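Local coordinates for putative host cell surface-exposed lipoprotein (Streptococcus phage TP-J34, PDB 4EQQ) that mediates superinfection exclusion as a lipoprotein whose ectodomain, the part described here, is probably exposed at the host cell surface and targets the phage tape measure protein, at residues 13-18 and 47-52; 17-22 and 56-61; 64-69 and 92-97; 83-88 and 98-103. One frame throughout, in Å; residues are numbered along the deposited sequence.

Interaction 1: residues 13-18 and 47-52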
# COMPACT_ATOMS: atom_id res chain seq x y z
N LYS A 13 25.93 11.29 1.99
CA LYS A 13 25.24 10.66 3.11
C LYS A 13 23.72 10.56 2.83
O LYS A 13 23.11 9.51 3.06
CB LYS A 13 25.54 11.44 4.40
CG LYS A 13 24.66 11.12 5.60
CD LYS A 13 24.91 9.75 6.20
CE LYS A 13 24.42 9.62 7.63
NZ LYS A 13 23.33 10.57 7.98
N GLU A 14 23.15 11.64 2.28
CA GLU A 14 21.75 11.74 1.88
C GLU A 14 21.31 10.58 0.99
O GLU A 14 20.20 10.10 1.16
CB GLU A 14 21.52 13.08 1.15
CG GLU A 14 20.08 13.34 0.74
CD GLU A 14 19.86 14.40 -0.32
OE1 GLU A 14 18.68 14.67 -0.66
OE2 GLU A 14 20.85 14.97 -0.82
N TYR A 15 22.16 10.15 0.03
CA TYR A 15 21.83 9.05 -0.87
C TYR A 15 21.75 7.73 -0.08
O TYR A 15 20.89 6.90 -0.37
CB TYR A 15 22.88 8.92 -1.99
CG TYR A 15 22.84 9.94 -3.11
CD1 TYR A 15 22.52 11.27 -2.87
CD2 TYR A 15 23.31 9.62 -4.38
CE1 TYR A 15 22.56 12.23 -3.88
CE2 TYR A 15 23.35 10.57 -5.41
CZ TYR A 15 22.95 11.87 -5.16
OH TYR A 15 23.02 12.81 -6.16
N ARG A 16 22.65 7.55 0.91
CA ARG A 16 22.69 6.33 1.74
C ARG A 16 21.47 6.30 2.66
O ARG A 16 20.87 5.25 2.84
CB ARG A 16 24.00 6.24 2.55
CG ARG A 16 25.24 6.06 1.67
CD ARG A 16 26.47 5.63 2.45
NE ARG A 16 26.97 6.72 3.28
CZ ARG A 16 27.87 7.61 2.89
NH1 ARG A 16 28.23 8.59 3.70
NH2 ARG A 16 28.42 7.52 1.68
N THR A 17 21.07 7.47 3.18
CA THR A 17 19.87 7.58 4.01
C THR A 17 18.62 7.31 3.14
O THR A 17 17.68 6.65 3.60
CB THR A 17 19.86 8.93 4.77
OG1 THR A 17 21.10 9.03 5.48
CG2 THR A 17 18.75 9.03 5.80
N ALA A 18 18.62 7.81 1.88
CA ALA A 18 17.51 7.58 0.95
C ALA A 18 17.38 6.08 0.64
O ALA A 18 16.26 5.58 0.57
CB ALA A 18 17.68 8.39 -0.32
N SER A 47 16.27 15.09 -2.65
CA SER A 47 16.38 15.73 -3.96
C SER A 47 15.98 14.69 -5.02
O SER A 47 15.96 13.48 -4.74
CB SER A 47 17.82 16.18 -4.22
OG SER A 47 18.67 15.05 -4.20
N GLN A 48 15.72 15.13 -6.25
CA GLN A 48 15.43 14.20 -7.34
C GLN A 48 16.62 13.24 -7.57
O GLN A 48 16.41 12.05 -7.79
CB GLN A 48 15.10 14.97 -8.64
CG GLN A 48 14.45 14.08 -9.70
CD GLN A 48 13.12 13.52 -9.25
OE1 GLN A 48 12.17 14.25 -8.95
NE2 GLN A 48 13.01 12.20 -9.21
N ASP A 49 17.86 13.75 -7.50
CA ASP A 49 19.05 12.91 -7.70
C ASP A 49 19.19 11.80 -6.64
O ASP A 49 19.52 10.68 -6.99
CB ASP A 49 20.32 13.76 -7.77
CG ASP A 49 20.46 14.59 -9.04
OD1 ASP A 49 19.78 14.27 -10.04
OD2 ASP A 49 21.30 15.50 -9.06
N ALA A 50 18.97 12.13 -5.35
CA ALA A 50 19.07 11.15 -4.25
C ALA A 50 17.97 10.07 -4.42
O ALA A 50 18.21 8.89 -4.19
CB ALA A 50 18.91 11.84 -2.91
N SER A 51 16.76 10.50 -4.83
CA SER A 51 15.63 9.59 -5.04
C SER A 51 15.90 8.68 -6.23
O SER A 51 15.71 7.47 -6.11
CB SER A 51 14.33 10.36 -5.22
OG SER A 51 13.26 9.45 -5.42
N ASP A 52 16.37 9.25 -7.36
CA ASP A 52 16.75 8.51 -8.57
C ASP A 52 17.85 7.49 -8.24
O ASP A 52 17.78 6.36 -8.72
CB ASP A 52 17.22 9.45 -9.69
CG ASP A 52 16.13 10.33 -10.29
OD1 ASP A 52 14.92 10.09 -9.98
OD2 ASP A 52 16.47 11.28 -11.01
O HOH W 1 21.02 15.66 -3.36
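The Tyr15 ring lies flat over the start of helix 48-57, with one face turned to the backbone of Ala50. Ala50 CA sits 3.9 Å from the centroid of the Tyr15 ring and 21° off its normal, a CH-pi contact displaced toward the rim. CG of Tyr15 stands anti to its carbonyl carbon (chi1 -76°), which sends the ring along the neighbouring helix until Tyr15 OH touches Asp49 CB at 3.3 Å; the Tyr15 and Asp49 side chains run side by side. Ala50 CB fits between Tyr15 CD1, at 3.7 Å, and the carboxylate of Glu14. Helices 13-28 and 48-57, the first and third of an HTH-type helical domain, meet here: the axes of segments 13-18 and 48-52 come within 8.8 Å and cross at -48°. Ser47 is the N-cap of the second helix: its OG accepts from Ala50 N at 3.2 Å. Glu14, its chain extended and CG anti to the backbone N, reaches the same helix start and accepts from Ser47 N through OE1 at 3.2 Å, nearly straight and almost along the C-O axis. A water donates to Glu14 OE2 and also hydrogen-bonds Ser47 OG.

Interaction 2: residues 17-22 and 56-61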
# COMPACT_ATOMS: atom_id res chain seq x y z
N THR A 17 21.07 7.47 3.18
CA THR A 17 19.87 7.58 4.01
C THR A 17 18.62 7.31 3.14
O THR A 17 17.68 6.65 3.60
CB THR A 17 19.86 8.93 4.77
OG1 THR A 17 21.10 9.03 5.48
CG2 THR A 17 18.75 9.03 5.80
N ALA A 18 18.62 7.81 1.88
CA ALA A 18 17.51 7.58 0.95
C ALA A 18 17.38 6.08 0.64
O ALA A 18 16.26 5.58 0.57
CB ALA A 18 17.68 8.39 -0.32
N VAL A 19 18.52 5.36 0.48
CA VAL A 19 18.55 3.90 0.23
C VAL A 19 17.90 3.15 1.42
O VAL A 19 17.08 2.25 1.22
CB VAL A 19 20.00 3.40 -0.06
CG1 VAL A 19 20.12 1.89 0.16
CG2 VAL A 19 20.43 3.78 -1.49
N SER A 20 18.25 3.56 2.64
CA SER A 20 17.70 2.97 3.87
C SER A 20 16.17 3.18 3.91
O SER A 20 15.41 2.24 4.20
CB SER A 20 18.36 3.64 5.08
OG SER A 20 17.79 3.11 6.27
N LYS A 21 15.72 4.39 3.58
CA LYS A 21 14.30 4.74 3.54
C LYS A 21 13.57 3.95 2.41
O LYS A 21 12.50 3.42 2.65
CB LYS A 21 14.14 6.26 3.37
CG LYS A 21 12.71 6.79 3.47
CD LYS A 21 11.93 6.36 4.75
CE LYS A 21 12.41 7.04 6.01
NZ LYS A 21 11.46 6.84 7.13
N ALA A 22 14.20 3.83 1.22
CA ALA A 22 13.63 3.09 0.08
C ALA A 22 13.38 1.62 0.47
O ALA A 22 12.32 1.08 0.15
CB ALA A 22 14.57 3.17 -1.12
N GLU A 56 17.21 2.75 -7.79
CA GLU A 56 18.06 1.83 -8.56
C GLU A 56 19.10 1.07 -7.74
O GLU A 56 19.61 0.04 -8.21
CB GLU A 56 18.80 2.61 -9.68
CG GLU A 56 17.90 3.15 -10.79
CD GLU A 56 17.15 2.14 -11.63
OE1 GLU A 56 17.46 0.93 -11.56
OE2 GLU A 56 16.26 2.56 -12.40
N ASN A 57 19.45 1.59 -6.55
CA ASN A 57 20.56 1.08 -5.74
C ASN A 57 20.21 0.57 -4.35
O ASN A 57 21.08 0.52 -3.48
CB ASN A 57 21.66 2.16 -5.70
CG ASN A 57 22.26 2.43 -7.07
OD1 ASN A 57 23.10 1.68 -7.55
ND2 ASN A 57 21.81 3.50 -7.73
N SER A 58 18.96 0.12 -4.15
CA SER A 58 18.51 -0.39 -2.87
C SER A 58 18.26 -1.90 -2.86
O SER A 58 17.73 -2.42 -1.88
CB SER A 58 17.26 0.37 -2.40
OG SER A 58 17.55 1.75 -2.30
N GLY A 59 18.63 -2.58 -3.96
CA GLY A 59 18.47 -4.02 -4.13
C GLY A 59 17.03 -4.46 -4.27
O GLY A 59 16.70 -5.62 -4.03
N ILE A 60 16.14 -3.51 -4.61
CA ILE A 60 14.70 -3.82 -4.72
C ILE A 60 14.39 -4.64 -5.96
O ILE A 60 14.82 -4.29 -7.06
CB ILE A 60 13.80 -2.56 -4.59
CG1 ILE A 60 14.02 -1.85 -3.24
CG2 ILE A 60 12.31 -2.91 -4.81
CD1 ILE A 60 13.61 -0.42 -3.22
N ASP A 61 13.63 -5.72 -5.77
CA ASP A 61 13.13 -6.54 -6.85
C ASP A 61 11.69 -6.05 -7.12
O ASP A 61 10.76 -6.41 -6.40
CB ASP A 61 13.15 -8.04 -6.48
CG ASP A 61 12.81 -8.95 -7.66
OD1 ASP A 61 12.16 -8.47 -8.61
OD2 ASP A 61 13.22 -10.13 -7.64
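Helix 13-28 runs past residues 56-61, at the end of the 48-57 region, the backbones coming nearest where Val19 CA and Ser58 CA are 5.3 Å apart. Ser58 carries the contact. Its OG, anti to the carbonyl carbon (chi1 -59°), drops between two residues about one helical turn apart, 3.5 Å from Val19 CA and 3.5 Å from Ala22 CB. Both methyls of Val19 straddle that oxygen, CG1 and CG2 each 3.6 Å from Ser58 OG, and CG2 also reaches Asn57 O at 3.9 Å. No hydrogen bond crosses between the segments; the buried hydroxyl is instead bonded to Ala54 O, back in its own helix, so it can lie against aliphatic carbon without losing its polar partner. Past Gly59, whose positive phi (69°) turns the chain, Ile60 points its CD1 at the helix, 3.9 Å from Ala22 O and 4.3 Å from Ala22 CB. Leu36 of helix 33-42 touches both Ala22 and Ile60, and Lys23 NZ bonds Ser58 O. The chain after helix 48-57 thus packs on Val19 and Ala22 of the first helix, where the N-terminal group of three helices of this HTH-type ectodomain passes into the linker leading to helix 62-77.

Interaction 3: residues 64-69 and 92-97. With SO4 (sulfate ion), chain D.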
# COMPACT_ATOMS: atom_id res chain seq x y z
N LYS A 64 8.89 -8.67 -7.61
CA LYS A 64 8.38 -9.14 -6.31
C LYS A 64 7.44 -8.07 -5.70
O LYS A 64 6.42 -8.42 -5.10
CB LYS A 64 9.57 -9.47 -5.39
CG LYS A 64 9.27 -9.52 -3.89
CD LYS A 64 8.55 -10.77 -3.48
CE LYS A 64 8.53 -10.93 -1.98
NZ LYS A 64 7.87 -12.19 -1.61
N GLN A 65 7.77 -6.77 -5.87
CA GLN A 65 6.91 -5.68 -5.40
C GLN A 65 5.55 -5.75 -6.11
O GLN A 65 4.52 -5.58 -5.47
CB GLN A 65 7.56 -4.30 -5.69
CG GLN A 65 8.82 -4.01 -4.89
CD GLN A 65 8.57 -4.00 -3.42
OE1 GLN A 65 9.04 -4.86 -2.68
NE2 GLN A 65 7.83 -3.02 -2.95
N ALA A 66 5.57 -5.98 -7.45
CA ALA A 66 4.35 -6.09 -8.26
C ALA A 66 3.52 -7.28 -7.80
O ALA A 66 2.30 -7.15 -7.68
CB ALA A 66 4.69 -6.22 -9.73
N LEU A 67 4.17 -8.43 -7.55
CA LEU A 67 3.48 -9.64 -7.08
C LEU A 67 2.77 -9.38 -5.73
O LEU A 67 1.60 -9.73 -5.58
CB LEU A 67 4.47 -10.83 -6.97
CG LEU A 67 3.92 -12.15 -6.40
CD1 LEU A 67 2.62 -12.60 -7.12
CD2 LEU A 67 4.98 -13.24 -6.43
N GLU A 68 3.48 -8.76 -4.77
CA GLU A 68 2.91 -8.44 -3.46
C GLU A 68 1.73 -7.46 -3.58
O GLU A 68 0.70 -7.65 -2.93
CB GLU A 68 4.00 -7.94 -2.49
CG GLU A 68 5.01 -9.00 -2.06
CD GLU A 68 4.43 -10.34 -1.61
OE1 GLU A 68 4.75 -11.37 -2.25
OE2 GLU A 68 3.58 -10.33 -0.69
N LYS A 69 1.84 -6.47 -4.47
CA LYS A 69 0.74 -5.53 -4.69
C LYS A 69 -0.46 -6.25 -5.35
O LYS A 69 -1.60 -5.99 -5.00
CB LYS A 69 1.18 -4.32 -5.54
CG LYS A 69 0.20 -3.14 -5.45
CD LYS A 69 0.11 -2.58 -4.01
CE LYS A 69 -0.96 -1.53 -3.85
NZ LYS A 69 -0.70 -0.34 -4.71
N ASP A 92 -0.50 2.06 -10.91
CA ASP A 92 0.72 1.97 -10.08
C ASP A 92 2.02 2.26 -10.82
O ASP A 92 3.05 2.53 -10.20
CB ASP A 92 0.82 0.64 -9.32
CG ASP A 92 -0.29 0.49 -8.31
OD1 ASP A 92 -0.35 1.31 -7.35
OD2 ASP A 92 -1.15 -0.39 -8.51
N LYS A 93 1.99 2.18 -12.15
CA LYS A 93 3.16 2.43 -13.00
C LYS A 93 4.29 1.41 -12.89
O LYS A 93 5.45 1.74 -13.13
CB LYS A 93 3.62 3.90 -12.98
CG LYS A 93 2.54 4.86 -13.51
CD LYS A 93 2.95 6.32 -13.38
CE LYS A 93 3.23 6.71 -11.95
NZ LYS A 93 3.39 8.17 -11.80
N PHE A 94 3.93 0.14 -12.59
CA PHE A 94 4.85 -0.98 -12.72
C PHE A 94 5.03 -1.14 -14.22
O PHE A 94 4.14 -0.76 -14.99
CB PHE A 94 4.21 -2.27 -12.17
CG PHE A 94 4.29 -2.36 -10.67
CD1 PHE A 94 5.49 -2.70 -10.04
CD2 PHE A 94 3.19 -2.05 -9.88
CE1 PHE A 94 5.57 -2.78 -8.65
CE2 PHE A 94 3.28 -2.11 -8.48
CZ PHE A 94 4.46 -2.47 -7.87
N THR A 95 6.15 -1.73 -14.66
CA THR A 95 6.34 -2.00 -16.09
C THR A 95 5.38 -3.14 -16.46
O THR A 95 4.91 -3.86 -15.56
CB THR A 95 7.80 -2.44 -16.35
OG1 THR A 95 7.98 -3.74 -15.78
CG2 THR A 95 8.83 -1.47 -15.75
N GLN A 96 5.11 -3.33 -17.76
CA GLN A 96 4.23 -4.41 -18.23
C GLN A 96 4.74 -5.81 -17.82
O GLN A 96 3.95 -6.66 -17.43
CB GLN A 96 4.05 -4.34 -19.76
CG GLN A 96 2.91 -5.24 -20.28
CD GLN A 96 1.56 -4.79 -19.78
OE1 GLN A 96 1.18 -3.64 -19.98
NE2 GLN A 96 0.82 -5.67 -19.12
N GLU A 97 6.07 -6.02 -17.89
CA GLU A 97 6.71 -7.29 -17.51
C GLU A 97 6.57 -7.58 -16.02
O GLU A 97 6.32 -8.72 -15.65
CB GLU A 97 8.19 -7.27 -17.91
CG GLU A 97 8.34 -6.89 -19.36
CD GLU A 97 9.38 -7.64 -20.16
OE1 GLU A 97 10.28 -8.28 -19.56
OE2 GLU A 97 9.32 -7.54 -21.40
S SO4 D . -0.60 2.92 -3.14
O1 SO4 D . 0.75 2.72 -2.59
O2 SO4 D . -1.32 1.66 -3.18
O3 SO4 D . -1.34 3.85 -2.28
O4 SO4 D . -0.49 3.48 -4.49
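Ala66 and the Phe94 ring form the closest apolar pair: Ala66 CA stands 3.8 Å from the centroid of the Phe94 ring, 23° off the normal, as a CH-pi contact over one face and toward the rim. Ala66 CB reinforces it, 3.6 Å from Phe94 CD1, while Gln65 CB comes to the ring edge, 3.9 Å from Phe94 CE1. CG of Phe94 is anti to its carbonyl carbon (chi1 -80°), which directs the ring from the loop at 92-95 onto helix 62-77. The polar half lies one turn further along that helix. Lys69, leaving with CG anti to the backbone N and bending at chi2 and chi4, crosses Asp92 at about a right angle and forms a salt bridge, NZ to Asp92 OD1 at 3.1 Å. The same NZ donates to O2 of a sulfate, 2.6 Å away, probably an ion from the crystallisation liquor.

Tyr73 OH, hydrogen-bonded to both Lys69 NZ and Asp92 OD2, is the second-shell group that helps to fix the pair, while Glu35 OE2, close to Asp92 OD1, may raise the carboxylate pKa, an effect that Lys69 would oppose. The sulfate is also held by Lys69 and Gln72 of the second subunit, placing this end of the contact at the dimer interface. The backbone of Phe94 bonds to Leu88, just after Lys93 has left the preceding helix with positive phi (67°), and Thr95 caps the next helix. The arrangement is consistent with the turn between the second and third helices of an HTH-type unit, its aromatic residue folded back on the unit's first helix.

Interaction 4: residues 83-88 and 98-103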
# COMPACT_ATOMS: atom_id res chain seq x y z
N ALA A 83 -7.88 -7.35 -14.55
CA ALA A 83 -8.11 -6.03 -13.97
C ALA A 83 -6.89 -5.61 -13.13
O ALA A 83 -6.52 -4.44 -13.15
CB ALA A 83 -9.37 -6.02 -13.11
N ILE A 84 -6.27 -6.57 -12.42
CA ILE A 84 -5.06 -6.32 -11.61
C ILE A 84 -3.89 -5.93 -12.50
O ILE A 84 -3.19 -4.98 -12.18
CB ILE A 84 -4.72 -7.51 -10.68
CG1 ILE A 84 -5.80 -7.65 -9.58
CG2 ILE A 84 -3.31 -7.36 -10.07
CD1 ILE A 84 -5.81 -9.04 -8.85
N ARG A 85 -3.68 -6.65 -13.61
CA ARG A 85 -2.61 -6.36 -14.57
C ARG A 85 -2.70 -4.91 -15.03
O ARG A 85 -1.70 -4.20 -15.01
CB ARG A 85 -2.70 -7.30 -15.78
CG ARG A 85 -1.46 -7.27 -16.68
CD ARG A 85 -1.75 -7.78 -18.10
NE ARG A 85 -2.57 -8.98 -18.08
CZ ARG A 85 -2.10 -10.22 -18.02
NH1 ARG A 85 -0.79 -10.44 -18.01
NH2 ARG A 85 -2.93 -11.25 -17.97
N ASP A 86 -3.92 -4.45 -15.43
CA ASP A 86 -4.11 -3.06 -15.89
C ASP A 86 -3.88 -2.04 -14.80
O ASP A 86 -3.28 -1.00 -15.05
CB ASP A 86 -5.50 -2.86 -16.52
CG ASP A 86 -5.73 -3.70 -17.76
OD1 ASP A 86 -4.74 -4.21 -18.34
OD2 ASP A 86 -6.91 -3.83 -18.17
N GLN A 87 -4.37 -2.33 -13.58
CA GLN A 87 -4.19 -1.44 -12.43
C GLN A 87 -2.70 -1.26 -12.14
O GLN A 87 -2.25 -0.14 -11.96
CB GLN A 87 -4.92 -1.99 -11.19
CG GLN A 87 -5.04 -0.97 -10.04
CD GLN A 87 -6.02 0.15 -10.36
OE1 GLN A 87 -6.87 0.05 -11.24
NE2 GLN A 87 -5.95 1.22 -9.63
N LEU A 88 -1.94 -2.37 -12.10
CA LEU A 88 -0.50 -2.31 -11.81
C LEU A 88 0.25 -1.42 -12.82
O LEU A 88 1.12 -0.64 -12.42
CB LEU A 88 0.11 -3.72 -11.81
CG LEU A 88 -0.35 -4.68 -10.70
CD1 LEU A 88 0.16 -6.10 -11.00
CD2 LEU A 88 0.09 -4.19 -9.27
N GLU A 98 6.69 -6.55 -15.17
CA GLU A 98 6.49 -6.72 -13.72
C GLU A 98 5.03 -7.14 -13.44
O GLU A 98 4.80 -8.06 -12.66
CB GLU A 98 6.81 -5.43 -12.97
CG GLU A 98 8.31 -5.20 -12.87
CD GLU A 98 8.77 -3.76 -12.73
OE1 GLU A 98 9.98 -3.51 -12.88
OE2 GLU A 98 7.92 -2.87 -12.49
N ALA A 99 4.06 -6.47 -14.10
CA ALA A 99 2.64 -6.74 -13.94
C ALA A 99 2.29 -8.13 -14.50
O ALA A 99 1.53 -8.86 -13.86
CB ALA A 99 1.81 -5.66 -14.63
N ASP A 100 2.90 -8.52 -15.65
CA ASP A 100 2.66 -9.84 -16.24
C ASP A 100 3.15 -10.93 -15.30
O ASP A 100 2.43 -11.90 -15.07
CB ASP A 100 3.33 -9.98 -17.63
CG ASP A 100 2.74 -9.10 -18.72
OD1 ASP A 100 1.59 -8.60 -18.54
OD2 ASP A 100 3.44 -8.86 -19.73
N TYR A 101 4.37 -10.75 -14.73
CA TYR A 101 4.93 -11.69 -13.76
C TYR A 101 4.02 -11.78 -12.52
O TYR A 101 3.74 -12.89 -12.04
CB TYR A 101 6.36 -11.25 -13.36
CG TYR A 101 6.88 -11.99 -12.14
CD1 TYR A 101 7.43 -13.26 -12.25
CD2 TYR A 101 6.77 -11.42 -10.87
CE1 TYR A 101 7.86 -13.96 -11.12
CE2 TYR A 101 7.21 -12.11 -9.74
CZ TYR A 101 7.76 -13.38 -9.87
OH TYR A 101 8.19 -14.05 -8.76
N ALA A 102 3.55 -10.63 -12.02
CA ALA A 102 2.69 -10.60 -10.83
C ALA A 102 1.42 -11.45 -11.04
O ALA A 102 1.11 -12.31 -10.21
CB ALA A 102 2.30 -9.16 -10.49
N VAL A 103 0.69 -11.18 -12.14
CA VAL A 103 -0.58 -11.86 -12.40
C VAL A 103 -0.45 -13.35 -12.74
O VAL A 103 -1.33 -14.13 -12.38
CB VAL A 103 -1.57 -11.07 -13.30
CG1 VAL A 103 -1.85 -9.68 -12.73
CG2 VAL A 103 -1.07 -10.96 -14.73
O HOH W 2 0.69 -12.75 -16.94
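Apolar contacts make the inner side of this helix pair. Leu88 bridges successive turns of helix 96-104, with CB 3.8 Å from Ala99 CB and CD1 3.8 Å from Ala102 CB. Val103 stands between Ile84 and Arg85: its CG1 reaches Ile84 CG2 at 3.8 Å, the two side chains sliding past each other in opposite directions. The alanines at 99 and 102 present only methyls, consistent with the axes of segments 83-88 and 98-103 coming within 8.9 Å. Those two segments run at 150° to one another, close to antiparallel, and a short turn joins their helices, 81-91 and 96-104; these are the second and third helices of the C-terminal three-helix unit in this HTH-type ectodomain, packed against helix 62-77, where Ala70 meets Ile84.

The polar contacts lie at the margin. Arg85 leaves with CG anti to the backbone N and bends at chi3 (-44°), laying its guanidinium across Val103, whose CG2 sits over one face, 3.3 Å from Arg85 NH1. At the edge NH1 forms a salt bridge with Asp100 OD1, a 3.1 Å hydrogen bond. The oxygen lies nearly in the guanidinium plane, but Asp100 OD1 is met from above its carboxylate plane, the two planes being 61° apart. Water joins in too, accepting from Arg85 NH1 and donating to Asp100 O at 2.7 Å. Further bonds fix both ends: Asp82 pairs with Arg85 NH2, and Gln96 NE2 bonds Asp100 OD1.

From the N terminus, helix 13-28 opens two contacts. Interaction 1 closes a loop of 28 residues, mostly helix, by bringing back the start of helix 48-57; interaction 2 starts from the overlapping stretch 17-22 and closes one of 33 residues at that helix's far end, so both tie the same two helices. In the connection to helix 62-77, Ile60 of interaction 2 packs on Gln65 of interaction 3. Interactions 3 and 4 close loops of 22 and 9 residues that cross in sequence, and they touch through backbone pairs such as Asp92 N to Gln87 O. Together they join helices 62-77, 81-91 and 96-104, on the opposite side of the chain's centre from interactions 1 and 2.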